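PDB 5EPD: glycerol trinitrate reductase from Agrobacterium tumefaciens, which probably binds FMN and acts as an NAD(P)H-dependent Old Yellow Enzyme family oxidoreductase, probably reducing glycerol trinitrate. Local coordinates for residues His123-Asn135 / Ala147-Ser161. Residues are numbered along the deposited sequence; the frame is centred on the assembly and turned at random.
Sequences HVGRISHVNLQPN and AEVKTFVNNGFVDVS
Ser161 grips the loop on both sides of His129. Its backbone N donates to Ser128 O (3.1 Å, N-H...O angle 161°) in the carbonyl plane, and its OG accepts from Val130 N at 3.0 Å, so one residue just past the hairpin holds two successive peptide groups. Farther along, Asn131 ND2 reaches Asn154 OD1 at 2.9 Å on a lone pair of the acceptor; this bond is more bent, and the two amide planes stand 67° apart. A water ties the other end, donating to Arg126 O and Ser161 O while accepting from Ala147 N.

The example shows how a TIM barrel of the Old Yellow Enzyme family carries extra structure on its loops: residues 123-135 follow barrel strand 117-122, and the antiparallel hairpin 150-159, closed by a type I' turn at Val153-Gly156, packs against them. Gln86 O, bonded to Ser128 OG, and Gly87 O, bonded to Thr151 OG1, link both partners to another loop.

The imidazole of His129 is enclosed on both faces. With CG anti to the backbone N (chi1 -168°), the ring lies between Ser161 OG over one face and Val153 CG1 over the opposite one, both offset toward the rim. Asp159 O sits in plane at its edge, 3.4 Å from CD2. ND1 accepts from Asn131 N, which lies somewhat out of the ring plane; the bond helps fix the ring's rotation.

Beside this ring, Val153 turns its other methyl, CG2, to Leu132 CG at 4.0 Å. A separate apolar cluster lies towards the Ala147 end of the contact, where Ile127 CG2 meets Val149 CG2 and Val160 CG1, each at 4.1 Å. Beyond Ile127, the extended Arg126 lays one guanidinium face over Ala147 CB, and its NH1 is bonded to Ile145 O.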
loop_
_atom_site.group_PDB
_atom_site.type_symbol
_atom_site.label_atom_id
_atom_site.label_comp_id
_atom_site.label_asym_id
_atom_site.label_seq_id
_atom_site.Cartn_x
_atom_site.Cartn_y
_atom_site.Cartn_z
ATOM N N HIS A 123 -8.525 -2.999 1.660
ATOM C CA HIS A 123 -9.974 -3.076 1.433
ATOM C C HIS A 123 -10.343 -1.850 0.594
ATOM O O HIS A 123 -10.311 -0.702 1.089
ATOM C CB HIS A 123 -10.762 -3.071 2.756
ATOM C CG HIS A 123 -12.155 -3.604 2.639
ATOM N ND1 HIS A 123 -13.006 -3.267 1.607
ATOM C CD2 HIS A 123 -12.857 -4.445 3.437
ATOM C CE1 HIS A 123 -14.165 -3.881 1.764
ATOM N NE2 HIS A 123 -14.105 -4.594 2.875
ATOM N N VAL A 124 -10.720 -2.088 -0.658
ATOM C CA VAL A 124 -11.045 -0.983 -1.580
ATOM C C VAL A 124 -12.306 -0.160 -1.289
ATOM O O VAL A 124 -12.505 0.926 -1.855
ATOM C CB VAL A 124 -11.141 -1.470 -3.045
ATOM C CG1 VAL A 124 -9.809 -2.103 -3.459
ATOM C CG2 VAL A 124 -12.343 -2.392 -3.258
ATOM N N GLY A 125 -13.177 -0.674 -0.439
ATOM C CA GLY A 125 -14.452 -0.008 -0.188
ATOM C C GLY A 125 -15.208 0.202 -1.493
ATOM O O GLY A 125 -15.382 -0.742 -2.277
ATOM N N ARG A 126 -15.649 1.436 -1.736
ATOM C CA ARG A 126 -16.520 1.711 -2.896
ATOM C C ARG A 126 -15.822 1.675 -4.262
ATOM O O ARG A 126 -16.511 1.726 -5.312
ATOM C CB ARG A 126 -17.205 3.061 -2.737
ATOM C CG ARG A 126 -16.272 4.243 -2.886
ATOM C CD ARG A 126 -16.913 5.507 -2.370
ATOM N NE ARG A 126 -16.015 6.633 -2.572
ATOM C CZ ARG A 126 -16.382 7.913 -2.647
ATOM N NH1 ARG A 126 -17.655 8.302 -2.533
ATOM N NH2 ARG A 126 -15.440 8.824 -2.816
ATOM N N ILE A 127 -14.481 1.587 -4.252
ATOM C CA ILE A 127 -13.703 1.494 -5.498
ATOM C C ILE A 127 -13.619 0.022 -5.913
ATOM O O ILE A 127 -12.561 -0.630 -5.805
ATOM C CB ILE A 127 -12.319 2.155 -5.357
ATOM C CG1 ILE A 127 -12.498 3.618 -4.935
ATOM C CG2 ILE A 127 -11.566 2.142 -6.685
ATOM C CD1 ILE A 127 -11.186 4.349 -4.735
ATOM N N SER A 128 -14.771 -0.481 -6.375
ATOM C CA SER A 128 -14.910 -1.847 -6.886
ATOM C C SER A 128 -16.059 -1.920 -7.891
ATOM O O SER A 128 -16.650 -0.899 -8.269
ATOM C CB SER A 128 -15.151 -2.831 -5.731
ATOM O OG SER A 128 -15.075 -4.179 -6.178
ATOM N N HIS A 129 -16.368 -3.129 -8.331
ATOM C CA HIS A 129 -17.436 -3.338 -9.305
ATOM C C HIS A 129 -18.178 -4.594 -8.891
ATOM O O HIS A 129 -17.579 -5.523 -8.349
ATOM C CB HIS A 129 -16.838 -3.480 -10.703
ATOM C CG HIS A 129 -17.843 -3.405 -11.813
ATOM N ND1 HIS A 129 -18.540 -4.505 -12.264
ATOM C CD2 HIS A 129 -18.236 -2.371 -12.595
ATOM C CE1 HIS A 129 -19.335 -4.151 -13.259
ATOM N NE2 HIS A 129 -19.165 -2.862 -13.485
ATOM N N VAL A 130 -19.483 -4.610 -9.121
ATOM C CA VAL A 130 -20.333 -5.777 -8.793
ATOM C C VAL A 130 -19.754 -7.094 -9.293
ATOM O O VAL A 130 -19.768 -8.105 -8.594
ATOM C CB VAL A 130 -21.808 -5.591 -9.266
ATOM C CG1 VAL A 130 -22.517 -4.585 -8.384
ATOM C CG2 VAL A 130 -21.897 -5.136 -10.724
ATOM N N ASN A 131 -19.197 -7.061 -10.488
ATOM C CA ASN A 131 -18.530 -8.229 -11.066
ATOM C C ASN A 131 -17.409 -8.850 -10.206
ATOM O O ASN A 131 -17.107 -10.039 -10.355
ATOM C CB ASN A 131 -18.004 -7.908 -12.490
ATOM C CG ASN A 131 -19.130 -7.720 -13.506
ATOM O OD1 ASN A 131 -20.305 -7.848 -13.177
ATOM N ND2 ASN A 131 -18.775 -7.404 -14.740
ATOM N N LEU A 132 -16.777 -8.078 -9.328
ATOM C CA LEU A 132 -15.716 -8.641 -8.504
ATOM C C LEU A 132 -16.233 -9.072 -7.136
ATOM O O LEU A 132 -15.559 -9.838 -6.438
ATOM C CB LEU A 132 -14.546 -7.645 -8.359
ATOM C CG LEU A 132 -13.893 -7.162 -9.661
ATOM C CD1 LEU A 132 -13.068 -5.905 -9.447
ATOM C CD2 LEU A 132 -13.025 -8.254 -10.251
ATOM N N GLN A 133 -17.420 -8.584 -6.757
ATOM C CA GLN A 133 -17.937 -8.750 -5.394
ATOM C C GLN A 133 -18.634 -10.090 -5.210
ATOM O O GLN A 133 -19.158 -10.655 -6.185
ATOM C CB GLN A 133 -18.928 -7.641 -5.064
ATOM C CG GLN A 133 -18.314 -6.256 -4.896
ATOM C CD GLN A 133 -17.484 -6.144 -3.644
ATOM O OE1 GLN A 133 -17.856 -6.661 -2.590
ATOM N NE2 GLN A 133 -16.326 -5.492 -3.758
ATOM N N PRO A 134 -18.665 -10.603 -3.956
ATOM C CA PRO A 134 -19.402 -11.844 -3.683
ATOM C C PRO A 134 -20.880 -11.746 -4.074
ATOM O O PRO A 134 -21.582 -10.792 -3.705
ATOM C CB PRO A 134 -19.252 -12.035 -2.170
ATOM C CG PRO A 134 -18.086 -11.194 -1.775
ATOM C CD PRO A 134 -18.048 -10.048 -2.737
ATOM N N ASN A 135 -21.316 -12.738 -4.853
ATOM C CA ASN A 135 -22.680 -12.846 -5.361
ATOM C C ASN A 135 -23.124 -11.665 -6.222
ATOM O O ASN A 135 -24.319 -11.390 -6.309
ATOM C CB ASN A 135 -23.668 -13.026 -4.206
ATOM C CG ASN A 135 -23.205 -14.055 -3.198
ATOM O OD1 ASN A 135 -22.726 -15.130 -3.558
ATOM N ND2 ASN A 135 -23.335 -13.727 -1.927
ATOM N N ALA A 147 -18.027 6.651 -6.157
ATOM C CA ALA A 147 -16.836 7.371 -6.556
ATOM C C ALA A 147 -16.907 7.646 -8.073
ATOM O O ALA A 147 -17.456 6.852 -8.832
ATOM C CB ALA A 147 -15.596 6.576 -6.207
ATOM N N GLU A 148 -16.369 8.798 -8.475
ATOM C CA GLU A 148 -16.214 9.199 -9.876
ATOM C C GLU A 148 -14.870 8.692 -10.475
ATOM O O GLU A 148 -14.068 9.492 -10.978
ATOM C CB GLU A 148 -16.258 10.740 -9.956
ATOM C CG GLU A 148 -17.543 11.346 -9.458
ATOM C CD GLU A 148 -18.716 10.790 -10.220
ATOM O OE1 GLU A 148 -18.840 11.119 -11.423
ATOM O OE2 GLU A 148 -19.483 9.994 -9.635
ATOM N N VAL A 149 -14.618 7.383 -10.389
ATOM C CA VAL A 149 -13.429 6.778 -10.985
ATOM C C VAL A 149 -13.762 5.452 -11.658
ATOM O O VAL A 149 -14.814 4.855 -11.414
ATOM C CB VAL A 149 -12.275 6.581 -9.964
ATOM C CG1 VAL A 149 -12.009 7.879 -9.191
ATOM C CG2 VAL A 149 -12.526 5.398 -9.023
ATOM N N LYS A 150 -12.871 5.029 -12.542
ATOM C CA LYS A 150 -12.990 3.734 -13.218
ATOM C C LYS A 150 -12.089 2.724 -12.551
ATOM O O LYS A 150 -11.184 3.074 -11.781
ATOM C CB LYS A 150 -12.589 3.844 -14.686
ATOM C CG LYS A 150 -13.364 4.883 -15.483
ATOM C CD LYS A 150 -12.842 4.932 -16.909
ATOM C CE LYS A 150 -13.506 6.036 -17.706
ATOM N NZ LYS A 150 -15.000 5.871 -17.767
ATOM N N THR A 151 -12.350 1.460 -12.828
ATOM C CA THR A 151 -11.492 0.386 -12.354
ATOM C C THR A 151 -11.229 -0.550 -13.516
ATOM O O THR A 151 -11.801 -0.370 -14.596
ATOM C CB THR A 151 -12.101 -0.361 -11.158
ATOM O OG1 THR A 151 -11.193 -1.375 -10.734
ATOM C CG2 THR A 151 -13.452 -1.007 -11.523
ATOM N N PHE A 152 -10.337 -1.515 -13.294
ATOM C CA PHE A 152 -9.843 -2.409 -14.328
ATOM C C PHE A 152 -10.518 -3.710 -14.001
ATOM O O PHE A 152 -10.184 -4.349 -13.006
ATOM C CB PHE A 152 -8.324 -2.510 -14.234
ATOM C CG PHE A 152 -7.682 -3.474 -15.208
ATOM C CD1 PHE A 152 -8.091 -3.558 -16.541
ATOM C CD2 PHE A 152 -6.596 -4.273 -14.801
ATOM C CE1 PHE A 152 -7.456 -4.450 -17.426
ATOM C CE2 PHE A 152 -5.971 -5.157 -15.691
ATOM C CZ PHE A 152 -6.401 -5.241 -16.999
ATOM N N VAL A 153 -11.520 -4.044 -14.812
ATOM C CA VAL A 153 -12.357 -5.248 -14.642
ATOM C C VAL A 153 -12.817 -5.692 -16.043
ATOM O O VAL A 153 -12.903 -4.861 -16.965
ATOM C CB VAL A 153 -13.541 -4.981 -13.673
ATOM C CG1 VAL A 153 -14.395 -3.845 -14.170
ATOM C CG2 VAL A 153 -14.405 -6.210 -13.487
ATOM N N ASN A 154 -13.061 -6.991 -16.223
ATOM C CA ASN A 154 -13.377 -7.551 -17.565
ATOM C C ASN A 154 -12.387 -7.064 -18.615
ATOM O O ASN A 154 -12.791 -6.711 -19.718
ATOM C CB ASN A 154 -14.803 -7.187 -18.041
ATOM C CG ASN A 154 -15.876 -7.522 -17.019
ATOM O OD1 ASN A 154 -16.671 -6.657 -16.638
ATOM N ND2 ASN A 154 -15.900 -8.777 -16.558
ATOM N N ASN A 155 -11.104 -7.011 -18.255
ATOM C CA ASN A 155 -10.048 -6.625 -19.169
ATOM C C ASN A 155 -10.186 -5.234 -19.776
ATOM O O ASN A 155 -9.682 -4.979 -20.878
ATOM C CB ASN A 155 -9.936 -7.656 -20.304
ATOM C CG ASN A 155 -9.251 -8.920 -19.858
ATOM O OD1 ASN A 155 -8.219 -8.869 -19.184
ATOM N ND2 ASN A 155 -9.804 -10.070 -20.240
ATOM N N GLY A 156 -10.854 -4.333 -19.070
ATOM C CA GLY A 156 -11.087 -2.990 -19.615
ATOM C C GLY A 156 -11.334 -2.058 -18.465
ATOM O O GLY A 156 -11.355 -2.510 -17.322
ATOM N N PHE A 157 -11.510 -0.771 -18.756
ATOM C CA PHE A 157 -11.841 0.230 -17.714
ATOM C C PHE A 157 -13.337 0.610 -17.671
ATOM O O PHE A 157 -13.918 1.057 -18.668
ATOM C CB PHE A 157 -10.982 1.469 -17.888
ATOM C CG PHE A 157 -9.522 1.162 -17.882
ATOM C CD1 PHE A 157 -8.885 0.859 -16.694
ATOM C CD2 PHE A 157 -8.793 1.133 -19.062
ATOM C CE1 PHE A 157 -7.544 0.549 -16.664
ATOM C CE2 PHE A 157 -7.455 0.840 -19.040
ATOM C CZ PHE A 157 -6.826 0.540 -17.843
ATOM N N VAL A 158 -13.944 0.447 -16.502
ATOM C CA VAL A 158 -15.362 0.692 -16.334
ATOM C C VAL A 158 -15.570 1.517 -15.063
ATOM O O VAL A 158 -14.769 1.439 -14.101
ATOM C CB VAL A 158 -16.113 -0.654 -16.234
ATOM C CG1 VAL A 158 -15.836 -1.322 -14.903
ATOM C CG2 VAL A 158 -17.628 -0.479 -16.382
ATOM N N ASP A 159 -16.638 2.309 -15.032
ATOM C CA ASP A 159 -16.952 3.050 -13.814
ATOM C C ASP A 159 -17.212 2.068 -12.663
ATOM O O ASP A 159 -17.773 0.977 -12.853
ATOM C CB ASP A 159 -18.157 3.958 -14.019
ATOM C CG ASP A 159 -17.957 4.942 -15.140
ATOM O OD1 ASP A 159 -16.823 5.381 -15.388
ATOM O OD2 ASP A 159 -18.948 5.269 -15.803
ATOM N N VAL A 160 -16.761 2.441 -11.480
ATOM C CA VAL A 160 -17.063 1.667 -10.290
ATOM C C VAL A 160 -18.565 1.717 -10.007
ATOM O O VAL A 160 -19.264 2.630 -10.443
ATOM C CB VAL A 160 -16.246 2.137 -9.060
ATOM C CG1 VAL A 160 -14.759 1.830 -9.280
ATOM C CG2 VAL A 160 -16.461 3.630 -8.746
ATOM N N SER A 161 -19.054 0.711 -9.292
ATOM C CA SER A 161 -20.463 0.567 -9.026
ATOM C C SER A 161 -20.886 1.436 -7.855
ATOM O O SER A 161 -20.052 1.851 -7.032
ATOM C CB SER A 161 -20.760 -0.883 -8.686
ATOM O OG SER A 161 -20.321 -1.751 -9.722
HETATM O O HOH W 1 -18.065 3.770 -6.008
#